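Local coordinates for putative oxidoreductase molybdopterin-binding subunit (Sulfolobus tokodaii, PDB 4ZOH), which binds the pterin cytosine dinucleotide molybdenum cofactor and probably serves as the catalytic subunit of an oxidoreductase of the aldehyde oxidase/xanthine dehydrogenase family, at residues 440-445 against 479-484; 447-452 against 485-490. One frame throughout, in Å; residues are numbered along the deposited sequence.

Contacts 1 and 2 each lay pieces of the chain against the same pterin cytosine dinucleotide. Along the chain the segments alternate, 440-445, 447-452, 479-484, 485-490, so each contact pairs one member of the first run with one of the second. Contact 1 joins the loop after strand 433-437 to the loop after strand 465-468, two strands that lie side by side and parallel in a four-stranded mixed sheet. Contact 2 joins helices 446-458 and 486-512, into which those loops lead. The centres lie about 9 Å apart, and the hydroxyls of Thr481 and Thr486 connect them. Together they form part of one cofactor pocket, contact 1 touching the pterin and contact 2 the pyrophosphate and ribose.

Contact 1. Residues 440-445 against 479-484; sequences GPHGQG and IGTWGS. With MCN (pterin cytosine dinucleotide), chain D.
Thr481 reaches loop 440-445 with both branches of its side chain. Its OG1 accepts the backbone N-H of Gly440 at 3.0 Å, a moderately bent bond (144°), while CG2, anti to the backbone N, turns to the His442 ring and lies 3.4 Å from CE1. Both loops belong to the molybdopterin-binding domain of a xanthine dehydrogenase-like subunit, and each leads into a helix beside the pterin cytosine dinucleotide. Gln444, bent at chi2 (88°), holds loop and cofactor at once: OE1 accepts the His442 N-H at 2.9 Å, almost straight, and NE2 donates to O9' of the cofactor at 3.2 Å, with NE2 above one face of the His442 ring, toward its rim. Farther out, the imidazole is fixed in rotation by ND1, which donates in the ring plane to Gly440 O at 2.8 Å; CD2 then lies 3.2 Å from O4' of the pterin. A leucine in place of His442 has no ring nitrogen, and would probably leave Gly440 O without this donor and the side chain beside the pterin freer to turn. Behind Thr481, its OG1 is also hydrogen-bonded to Thr486 OG1, and Gly440 O receives Gln208 NE2 as well.

Contact 2. Residues 447-452 against 485-490; sequences ATAFAQ and RTVTIG. With MCN (pterin cytosine dinucleotide), chain D.
Phe450 of helix 446-458 extends to the first turn of helix 486-512, where Thr486 and Gly490 meet its ring. The arrangement is a helix pair whose second member presents its N-terminus to a pyrophosphate, in the molybdopterin-binding domain; the short axes are 10.1 Å apart at an angle of 45°. From CB the Phe450 side chain runs with CG anti to the carbonyl carbon (chi1 -67°), carrying the ring out from its own helix beside Leu435 and Thr437 of strand 433-437. Next to the tip, Phe450 CE1 packs 3.7 Å from Gly490 C, the carbonyl carbon, which approaches the ring obliquely. The leading atom, CZ, touches the Thr486 CG2 methyl at 3.6 Å, and the Thr486 carbonyl O lies at the ring edge, in its plane. Gly490 suits this site because a side chain there would press on CZ and run into Thr486 O.

The residues next to this ring contact, Ala449 on one helix and Thr486 and Val487 on the other, bring the cofactor in. The Ala449 methyl packs on Val487 CG2, both of them close to O2' of the ribose. Thr486 grips O1B of the cofactor twice, through its backbone N at 2.9 Å and its OG1 at 2.7 Å, with Arg485 N adding a weak third bond. These amides at the helix start, together with the helix dipole, would be expected to ease the negative charge of the pyrophosphate. The next phosphate is taken up by Val487, whose backbone N-H points almost straight (169°) at O1A, 2.9 Å from N.

Contact 1. Residues 440-445 against 479-484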
ATOM      1  N   GLY A 440      14.257 -15.414  -5.862  1.00 17.43           N
ATOM      2  CA  GLY A 440      13.969 -14.033  -5.590  1.00 18.78           C
ATOM      3  C   GLY A 440      14.816 -13.104  -6.500  1.00 19.86           C
ATOM      4  O   GLY A 440      15.719 -12.417  -6.011  1.00 21.47           O
ATOM      5  N   PRO A 441      14.567 -13.094  -7.840  1.00 19.80           N
ATOM      6  CA  PRO A 441      15.409 -12.226  -8.729  1.00 18.55           C
ATOM      7  C   PRO A 441      15.356 -10.783  -8.300  1.00 16.37           C
ATOM      8  O   PRO A 441      14.331 -10.318  -7.810  1.00 17.17           O
ATOM      9  CB  PRO A 441      14.726 -12.366 -10.107  1.00 19.56           C
ATOM     10  CG  PRO A 441      13.886 -13.621 -10.008  1.00 19.44           C
ATOM     11  CD  PRO A 441      13.561 -13.883  -8.572  1.00 17.38           C
ATOM     12  N   HIS A 442      16.460 -10.108  -8.490  1.00 17.70           N
ATOM     13  CA  HIS A 442      16.689  -8.717  -8.120  1.00 18.24           C
ATOM     14  C   HIS A 442      17.607  -8.049  -9.153  1.00 17.15           C
ATOM     15  O   HIS A 442      18.577  -7.294  -8.807  1.00 19.50           O
ATOM     16  CB  HIS A 442      17.249  -8.551  -6.686  1.00 15.84           C
ATOM     17  CG  HIS A 442      18.318  -9.533  -6.333  1.00 19.17           C
ATOM     18  ND1 HIS A 442      18.035 -10.837  -5.947  1.00 18.85           N
ATOM     19  CD2 HIS A 442      19.676  -9.413  -6.311  1.00 19.09           C
ATOM     20  CE1 HIS A 442      19.164 -11.458  -5.644  1.00 18.71           C
ATOM     21  NE2 HIS A 442      20.179 -10.633  -5.876  1.00 22.05           N
ATOM     22  N   GLY A 443      17.267  -8.280 -10.422  1.00 20.07           N
ATOM     23  CA  GLY A 443      17.947  -7.634 -11.543  1.00 22.11           C
ATOM     24  C   GLY A 443      18.379  -8.612 -12.615  1.00 24.45           C
ATOM     25  O   GLY A 443      18.642  -8.233 -13.730  1.00 20.75           O
ATOM     26  N   GLN A 444      18.485  -9.890 -12.249  1.00 23.96           N
ATOM     27  CA  GLN A 444      19.138 -10.860 -13.139  1.00 22.75           C
ATOM     28  C   GLN A 444      18.272 -11.353 -14.303  1.00 23.17           C
ATOM     29  O   GLN A 444      18.804 -12.065 -15.179  1.00 23.03           O
ATOM     30  CB  GLN A 444      19.714 -12.058 -12.368  1.00 20.55           C
ATOM     31  CG  GLN A 444      20.695 -11.707 -11.247  1.00 19.92           C
ATOM     32  CD  GLN A 444      20.034 -11.429  -9.865  1.00 20.08           C
ATOM     33  OE1 GLN A 444      18.805 -11.323  -9.734  1.00 18.14           O
ATOM     34  NE2 GLN A 444      20.862 -11.317  -8.824  1.00 19.68           N
ATOM     35  N   GLY A 445      16.985 -11.029 -14.315  1.00 19.27           N
ATOM     36  CA  GLY A 445      16.119 -11.395 -15.432  1.00 22.06           C
ATOM     37  C   GLY A 445      15.680 -12.845 -15.558  1.00 23.63           C
ATOM     38  O   GLY A 445      15.315 -13.283 -16.660  1.00 21.53           O
ATOM     39  N   ILE A 479      13.926 -21.083  -1.789  1.00 22.97           N
ATOM     40  CA  ILE A 479      15.231 -20.854  -1.253  1.00 21.38           C
ATOM     41  C   ILE A 479      15.717 -19.434  -1.492  1.00 21.81           C
ATOM     42  O   ILE A 479      15.884 -18.682  -0.519  1.00 21.91           O
ATOM     43  CB  ILE A 479      16.254 -22.000  -1.627  1.00 20.51           C
ATOM     44  CG1 ILE A 479      15.826 -23.296  -0.902  1.00 21.40           C
ATOM     45  CG2 ILE A 479      17.708 -21.567  -1.311  1.00 17.82           C
ATOM     46  CD1 ILE A 479      16.109 -23.293   0.626  1.00 21.40           C
ATOM     47  N   GLY A 480      16.021 -19.083  -2.753  1.00 21.21           N
ATOM     48  CA  GLY A 480      16.446 -17.704  -3.037  1.00 22.97           C
ATOM     49  C   GLY A 480      17.357 -17.559  -4.259  1.00 25.30           C
ATOM     50  O   GLY A 480      17.572 -18.527  -4.963  1.00 25.78           O
ATOM     51  N   THR A 481      17.833 -16.325  -4.512  1.00 23.18           N
ATOM     52  CA  THR A 481      18.699 -15.981  -5.630  1.00 20.79           C
ATOM     53  C   THR A 481      20.024 -15.562  -5.056  1.00 19.88           C
ATOM     54  O   THR A 481      20.137 -14.567  -4.381  1.00 19.17           O
ATOM     55  CB  THR A 481      18.059 -14.874  -6.540  1.00 19.60           C
ATOM     56  OG1 THR A 481      16.936 -15.447  -7.234  1.00 19.20           O
ATOM     57  CG2 THR A 481      19.065 -14.266  -7.542  1.00 15.59           C
ATOM     58  N   TRP A 482      21.010 -16.425  -5.312  1.00 22.90           N
ATOM     59  CA  TRP A 482      22.433 -16.314  -4.896  1.00 21.10           C
ATOM     60  C   TRP A 482      23.132 -17.596  -5.431  1.00 21.21           C
ATOM     61  O   TRP A 482      22.464 -18.492  -5.945  1.00 22.93           O
ATOM     62  CB  TRP A 482      22.594 -16.223  -3.363  1.00 20.77           C
ATOM     63  CG  TRP A 482      21.794 -17.277  -2.573  1.00 23.04           C
ATOM     64  CD1 TRP A 482      21.954 -18.658  -2.610  1.00 25.24           C
ATOM     65  CD2 TRP A 482      20.668 -17.032  -1.691  1.00 24.35           C
ATOM     66  NE1 TRP A 482      21.012 -19.260  -1.767  1.00 27.92           N
ATOM     67  CE2 TRP A 482      20.238 -18.280  -1.185  1.00 25.18           C
ATOM     68  CE3 TRP A 482      20.023 -15.866  -1.235  1.00 23.40           C
ATOM     69  CZ2 TRP A 482      19.194 -18.390  -0.235  1.00 28.69           C
ATOM     70  CZ3 TRP A 482      18.978 -15.992  -0.324  1.00 25.33           C
ATOM     71  CH2 TRP A 482      18.593 -17.234   0.187  1.00 25.74           C
ATOM     72  N   GLY A 483      24.452 -17.704  -5.309  1.00 22.38           N
ATOM     73  CA  GLY A 483      25.190 -18.879  -5.839  1.00 26.98           C
ATOM     74  C   GLY A 483      24.863 -19.263  -7.301  1.00 26.32           C
ATOM     75  O   GLY A 483      24.946 -20.460  -7.659  1.00 24.55           O
ATOM     76  N   SER A 484      24.460 -18.268  -8.116  1.00 23.02           N
ATOM     77  CA  SER A 484      24.214 -18.446  -9.541  1.00 22.54           C
ATOM     78  C   SER A 484      23.416 -19.719  -9.761  1.00 22.94           C
ATOM     79  O   SER A 484      23.756 -20.587 -10.585  1.00 24.48           O
ATOM     80  CB  SER A 484      25.535 -18.429 -10.276  1.00 19.91           C
ATOM     81  OG  SER A 484      26.274 -17.228  -9.963  1.00 20.22           O
TER
HETATM   82  N1  MCN D 801      21.526 -17.495 -17.848  1.00 26.58           N
HETATM   83  C2  MCN D 801      21.225 -18.211 -18.995  1.00 27.83           C
HETATM   84  N3  MCN D 801      21.826 -19.412 -19.266  1.00 26.87           N
HETATM   85  C4  MCN D 801      22.762 -19.898 -18.361  1.00 26.25           C
HETATM   86  C5  MCN D 801      23.076 -19.188 -17.204  1.00 26.33           C
HETATM   87  C6  MCN D 801      22.435 -17.980 -16.925  1.00 24.07           C
HETATM   88  O2  MCN D 801      20.401 -17.822 -19.829  1.00 27.20           O
HETATM   89  N4  MCN D 801      23.329 -21.054 -18.636  1.00 23.47           N
HETATM   90  C1' MCN D 801      20.813 -16.234 -17.634  1.00 26.05           C
HETATM   91  C2D MCN D 801      19.558 -16.492 -16.798  1.00 27.48           C
HETATM   92  O2' MCN D 801      18.418 -16.706 -17.575  1.00 34.26           O
HETATM   93  C3' MCN D 801      19.366 -15.180 -16.085  1.00 26.77           C
HETATM   94  C4D MCN D 801      20.757 -14.935 -15.672  1.00 27.36           C
HETATM   95  O4D MCN D 801      21.579 -15.351 -16.847  1.00 26.77           O
HETATM   96  O3' MCN D 801      18.924 -14.159 -16.912  1.00 26.35           O
HETATM   97  C5' MCN D 801      20.693 -15.888 -14.494  1.00 28.96           C
HETATM   98  O5' MCN D 801      21.884 -16.163 -14.026  1.00 29.72           O
HETATM   99  PA  MCN D 801      22.165 -17.362 -12.967  1.00 25.88           P
HETATM  100  O1A MCN D 801      21.157 -18.382 -12.760  1.00 26.43           O
HETATM  101  O2A MCN D 801      23.547 -17.709 -13.445  1.00 24.53           O
HETATM  102  O3A MCN D 801      22.403 -16.346 -11.641  1.00 25.71           O
HETATM  103  PB  MCN D 801      21.168 -15.842 -10.732  1.00 22.58           P
HETATM  104  O1B MCN D 801      20.943 -16.890  -9.654  1.00 23.31           O
HETATM  105  O2B MCN D 801      19.964 -15.427 -11.456  1.00 19.76           O
HETATM  106  O3B MCN D 801      21.809 -14.573 -10.167  1.00 20.82           O
HETATM  107  C10 MCN D 801      22.591 -14.537  -8.942  1.00 19.76           C
HETATM  108  C9' MCN D 801      23.894 -13.808  -9.164  1.00 20.12           C
HETATM  109  C8' MCN D 801      24.587 -13.511  -7.942  1.00 22.27           C
HETATM  110  S8' MCN D 801      24.962 -14.799  -6.806  1.00 25.50           S
HETATM  111  C7' MCN D 801      25.086 -12.273  -7.668  1.00 22.72           C
HETATM  112  S7' MCN D 801      26.074 -11.915  -6.227  1.00 24.97           S
HETATM  113  C6' MCN D 801      24.969 -11.169  -8.600  1.00 23.76           C
HETATM  114  C7  MCN D 801      24.639 -11.703 -10.034  1.00 24.09           C
HETATM  115  O9' MCN D 801      23.577 -12.625  -9.891  1.00 22.33           O
HETATM  116  N5' MCN D 801      24.038 -10.133  -8.157  1.00 22.48           N
HETATM  117  C4A MCN D 801      23.310  -9.314  -9.042  1.00 25.33           C
HETATM  118  N8' MCN D 801      24.193 -10.578 -10.912  1.00 23.55           N
HETATM  119  C4B MCN D 801      23.434  -9.547 -10.442  1.00 25.90           C
HETATM  120  N1' MCN D 801      22.815  -8.784 -11.346  1.00 24.57           N
HETATM  121  C2' MCN D 801      22.017  -7.805 -10.928  1.00 23.89           C
HETATM  122  N2' MCN D 801      21.404  -7.084 -11.843  1.00 23.95           N
HETATM  123  N3' MCN D 801      21.832  -7.492  -9.540  1.00 22.66           N
HETATM  124  C4' MCN D 801      22.509  -8.251  -8.557  1.00 26.60           C
HETATM  125  O4' MCN D 801      22.365  -7.975  -7.331  1.00 24.48           O

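Contact 2. Residues 447-452 against 485-490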
ATOM      1  N   ALA A 447      13.040 -14.210 -14.554  1.00 21.04           N
ATOM      2  CA  ALA A 447      11.611 -14.374 -14.809  1.00 21.74           C
ATOM      3  C   ALA A 447      11.390 -14.549 -16.356  1.00 21.43           C
ATOM      4  O   ALA A 447      10.548 -15.339 -16.780  1.00 21.07           O
ATOM      5  CB  ALA A 447      10.796 -13.206 -14.247  1.00 19.56           C
ATOM      6  N   THR A 448      12.119 -13.786 -17.168  1.00 22.33           N
ATOM      7  CA  THR A 448      12.051 -13.947 -18.647  1.00 21.27           C
ATOM      8  C   THR A 448      12.494 -15.374 -18.999  1.00 21.00           C
ATOM      9  O   THR A 448      11.814 -16.048 -19.743  1.00 22.59           O
ATOM     10  CB  THR A 448      12.962 -12.937 -19.355  1.00 21.16           C
ATOM     11  OG1 THR A 448      12.388 -11.644 -19.203  1.00 21.25           O
ATOM     12  CG2 THR A 448      13.059 -13.257 -20.831  1.00 22.79           C
ATOM     13  N   ALA A 449      13.596 -15.839 -18.418  1.00 19.61           N
ATOM     14  CA  ALA A 449      14.044 -17.204 -18.663  1.00 22.66           C
ATOM     15  C   ALA A 449      13.000 -18.212 -18.225  1.00 26.12           C
ATOM     16  O   ALA A 449      12.735 -19.247 -18.934  1.00 28.25           O
ATOM     17  CB  ALA A 449      15.429 -17.433 -18.053  1.00 21.64           C
ATOM     18  N   PHE A 450      12.267 -17.874 -17.151  1.00 24.30           N
ATOM     19  CA  PHE A 450      11.268 -18.824 -16.662  1.00 23.06           C
ATOM     20  C   PHE A 450      10.099 -18.896 -17.630  1.00 23.15           C
ATOM     21  O   PHE A 450       9.487 -19.962 -17.861  1.00 23.69           O
ATOM     22  CB  PHE A 450      10.834 -18.515 -15.205  1.00 21.18           C
ATOM     23  CG  PHE A 450      11.930 -18.719 -14.201  1.00 22.94           C
ATOM     24  CD1 PHE A 450      12.995 -19.625 -14.449  1.00 24.54           C
ATOM     25  CD2 PHE A 450      11.918 -18.050 -13.000  1.00 23.03           C
ATOM     26  CE1 PHE A 450      14.026 -19.820 -13.509  1.00 24.57           C
ATOM     27  CE2 PHE A 450      12.927 -18.269 -12.040  1.00 22.09           C
ATOM     28  CZ  PHE A 450      13.972 -19.140 -12.296  1.00 24.05           C
ATOM     29  N   ALA A 451       9.749 -17.733 -18.156  1.00 21.77           N
ATOM     30  CA  ALA A 451       8.640 -17.628 -19.085  1.00 21.66           C
ATOM     31  C   ALA A 451       9.017 -18.409 -20.410  1.00 20.63           C
ATOM     32  O   ALA A 451       8.207 -19.166 -20.899  1.00 23.26           O
ATOM     33  CB  ALA A 451       8.328 -16.164 -19.362  1.00 19.66           C
ATOM     34  N   GLN A 452      10.238 -18.256 -20.902  1.00 23.22           N
ATOM     35  CA  GLN A 452      10.775 -19.056 -22.067  1.00 24.99           C
ATOM     36  C   GLN A 452      10.678 -20.586 -21.833  1.00 29.29           C
ATOM     37  O   GLN A 452      10.162 -21.343 -22.703  1.00 28.96           O
ATOM     38  CB  GLN A 452      12.263 -18.715 -22.320  1.00 24.44           C
ATOM     39  CG  GLN A 452      12.536 -17.265 -22.637  1.00 25.42           C
ATOM     40  CD  GLN A 452      14.034 -16.951 -22.655  1.00 29.07           C
ATOM     41  OE1 GLN A 452      14.524 -16.238 -21.785  1.00 28.20           O
ATOM     42  NE2 GLN A 452      14.774 -17.480 -23.685  1.00 24.19           N
ATOM     43  N   ARG A 485      22.323 -19.797  -9.018  1.00 19.93           N
ATOM     44  CA  ARG A 485      21.503 -20.989  -8.937  1.00 21.89           C
ATOM     45  C   ARG A 485      20.160 -20.789  -9.579  1.00 19.18           C
ATOM     46  O   ARG A 485      19.446 -21.749  -9.827  1.00 22.57           O
ATOM     47  CB  ARG A 485      21.301 -21.393  -7.422  1.00 22.16           C
ATOM     48  CG  ARG A 485      20.305 -20.483  -6.654  1.00 22.32           C
ATOM     49  CD  ARG A 485      20.350 -20.702  -5.108  1.00 23.07           C
ATOM     50  NE  ARG A 485      19.875 -22.036  -4.747  1.00 23.53           N
ATOM     51  CZ  ARG A 485      18.584 -22.409  -4.755  1.00 25.91           C
ATOM     52  NH1 ARG A 485      17.652 -21.502  -5.051  1.00 25.03           N
ATOM     53  NH2 ARG A 485      18.213 -23.672  -4.453  1.00 20.54           N
ATOM     54  N   THR A 486      19.786 -19.554  -9.867  1.00 21.06           N
ATOM     55  CA  THR A 486      18.360 -19.315 -10.150  1.00 21.63           C
ATOM     56  C   THR A 486      17.863 -19.915 -11.453  1.00 23.53           C
ATOM     57  O   THR A 486      16.832 -20.645 -11.453  1.00 23.57           O
ATOM     58  CB  THR A 486      18.031 -17.839 -10.100  1.00 22.96           C
ATOM     59  OG1 THR A 486      18.435 -17.336  -8.829  1.00 24.50           O
ATOM     60  CG2 THR A 486      16.589 -17.625 -10.310  1.00 22.88           C
ATOM     61  N   VAL A 487      18.565 -19.666 -12.562  1.00 23.07           N
ATOM     62  CA  VAL A 487      18.008 -20.227 -13.813  1.00 23.34           C
ATOM     63  C   VAL A 487      18.128 -21.782 -13.792  1.00 23.97           C
ATOM     64  O   VAL A 487      17.267 -22.502 -14.301  1.00 24.20           O
ATOM     65  CB  VAL A 487      18.606 -19.590 -15.109  1.00 23.59           C
ATOM     66  CG1 VAL A 487      19.981 -20.180 -15.412  1.00 20.73           C
ATOM     67  CG2 VAL A 487      17.615 -19.807 -16.284  1.00 20.95           C
ATOM     68  N   THR A 488      19.168 -22.289 -13.146  1.00 24.42           N
ATOM     69  CA  THR A 488      19.406 -23.738 -13.155  1.00 25.62           C
ATOM     70  C   THR A 488      18.469 -24.493 -12.209  1.00 25.35           C
ATOM     71  O   THR A 488      17.733 -25.386 -12.640  1.00 28.88           O
ATOM     72  CB  THR A 488      20.874 -23.996 -12.808  1.00 23.47           C
ATOM     73  OG1 THR A 488      21.643 -23.303 -13.755  1.00 25.43           O
ATOM     74  CG2 THR A 488      21.254 -25.505 -12.937  1.00 27.00           C
ATOM     75  N   ILE A 489      18.567 -24.183 -10.908  1.00 25.42           N
ATOM     76  CA  ILE A 489      17.731 -24.870  -9.898  1.00 23.25           C
ATOM     77  C   ILE A 489      16.274 -24.384  -9.930  1.00 20.54           C
ATOM     78  O   ILE A 489      15.271 -25.187  -9.921  1.00 20.88           O
ATOM     79  CB  ILE A 489      18.334 -24.689  -8.486  1.00 22.35           C
ATOM     80  CG1 ILE A 489      19.824 -25.092  -8.451  1.00 21.89           C
ATOM     81  CG2 ILE A 489      17.544 -25.547  -7.496  1.00 22.48           C
ATOM     82  CD1 ILE A 489      20.179 -26.450  -9.100  1.00 24.65           C
ATOM     83  N   GLY A 490      16.114 -23.056  -9.958  1.00 21.12           N
ATOM     84  CA  GLY A 490      14.772 -22.510 -10.031  1.00 19.50           C
ATOM     85  C   GLY A 490      14.159 -22.859 -11.390  1.00 22.34           C
ATOM     86  O   GLY A 490      12.962 -23.127 -11.488  1.00 21.83           O
TER
HETATM   87  N1  MCN D 801      21.526 -17.495 -17.848  1.00 26.58           N
HETATM   88  C2  MCN D 801      21.225 -18.211 -18.995  1.00 27.83           C
HETATM   89  N3  MCN D 801      21.826 -19.412 -19.266  1.00 26.87           N
HETATM   90  C4  MCN D 801      22.762 -19.898 -18.361  1.00 26.25           C
HETATM   91  C5  MCN D 801      23.076 -19.188 -17.204  1.00 26.33           C
HETATM   92  C6  MCN D 801      22.435 -17.980 -16.925  1.00 24.07           C
HETATM   93  O2  MCN D 801      20.401 -17.822 -19.829  1.00 27.20           O
HETATM   94  N4  MCN D 801      23.329 -21.054 -18.636  1.00 23.47           N
HETATM   95  C1' MCN D 801      20.813 -16.234 -17.634  1.00 26.05           C
HETATM   96  C2D MCN D 801      19.558 -16.492 -16.798  1.00 27.48           C
HETATM   97  O2' MCN D 801      18.418 -16.706 -17.575  1.00 34.26           O
HETATM   98  C3' MCN D 801      19.366 -15.180 -16.085  1.00 26.77           C
HETATM   99  C4D MCN D 801      20.757 -14.935 -15.672  1.00 27.36           C
HETATM  100  O4D MCN D 801      21.579 -15.351 -16.847  1.00 26.77           O
HETATM  101  O3' MCN D 801      18.924 -14.159 -16.912  1.00 26.35           O
HETATM  102  C5' MCN D 801      20.693 -15.888 -14.494  1.00 28.96           C
HETATM  103  O5' MCN D 801      21.884 -16.163 -14.026  1.00 29.72           O
HETATM  104  PA  MCN D 801      22.165 -17.362 -12.967  1.00 25.88           P
HETATM  105  O1A MCN D 801      21.157 -18.382 -12.760  1.00 26.43           O
HETATM  106  O2A MCN D 801      23.547 -17.709 -13.445  1.00 24.53           O
HETATM  107  O3A MCN D 801      22.403 -16.346 -11.641  1.00 25.71           O
HETATM  108  PB  MCN D 801      21.168 -15.842 -10.732  1.00 22.58           P
HETATM  109  O1B MCN D 801      20.943 -16.890  -9.654  1.00 23.31           O
HETATM  110  O2B MCN D 801      19.964 -15.427 -11.456  1.00 19.76           O
HETATM  111  O3B MCN D 801      21.809 -14.573 -10.167  1.00 20.82           O
HETATM  112  C10 MCN D 801      22.591 -14.537  -8.942  1.00 19.76           C
HETATM  113  C9' MCN D 801      23.894 -13.808  -9.164  1.00 20.12           C
HETATM  114  C8' MCN D 801      24.587 -13.511  -7.942  1.00 22.27           C
HETATM  115  S8' MCN D 801      24.962 -14.799  -6.806  1.00 25.50           S
HETATM  116  C7' MCN D 801      25.086 -12.273  -7.668  1.00 22.72           C
HETATM  117  S7' MCN D 801      26.074 -11.915  -6.227  1.00 24.97           S
HETATM  118  C6' MCN D 801      24.969 -11.169  -8.600  1.00 23.76           C
HETATM  119  C7  MCN D 801      24.639 -11.703 -10.034  1.00 24.09           C
HETATM  120  O9' MCN D 801      23.577 -12.625  -9.891  1.00 22.33           O
HETATM  121  N5' MCN D 801      24.038 -10.133  -8.157  1.00 22.48           N
HETATM  122  C4A MCN D 801      23.310  -9.314  -9.042  1.00 25.33           C
HETATM  123  N8' MCN D 801      24.193 -10.578 -10.912  1.00 23.55           N
HETATM  124  C4B MCN D 801      23.434  -9.547 -10.442  1.00 25.90           C
HETATM  125  N1' MCN D 801      22.815  -8.784 -11.346  1.00 24.57           N
HETATM  126  C2' MCN D 801      22.017  -7.805 -10.928  1.00 23.89           C
HETATM  127  N2' MCN D 801      21.404  -7.084 -11.843  1.00 23.95           N
HETATM  128  N3' MCN D 801      21.832  -7.492  -9.540  1.00 22.66           N
HETATM  129  C4' MCN D 801      22.509  -8.251  -8.557  1.00 26.60           C
HETATM  130  O4' MCN D 801      22.365  -7.975  -7.331  1.00 24.48           O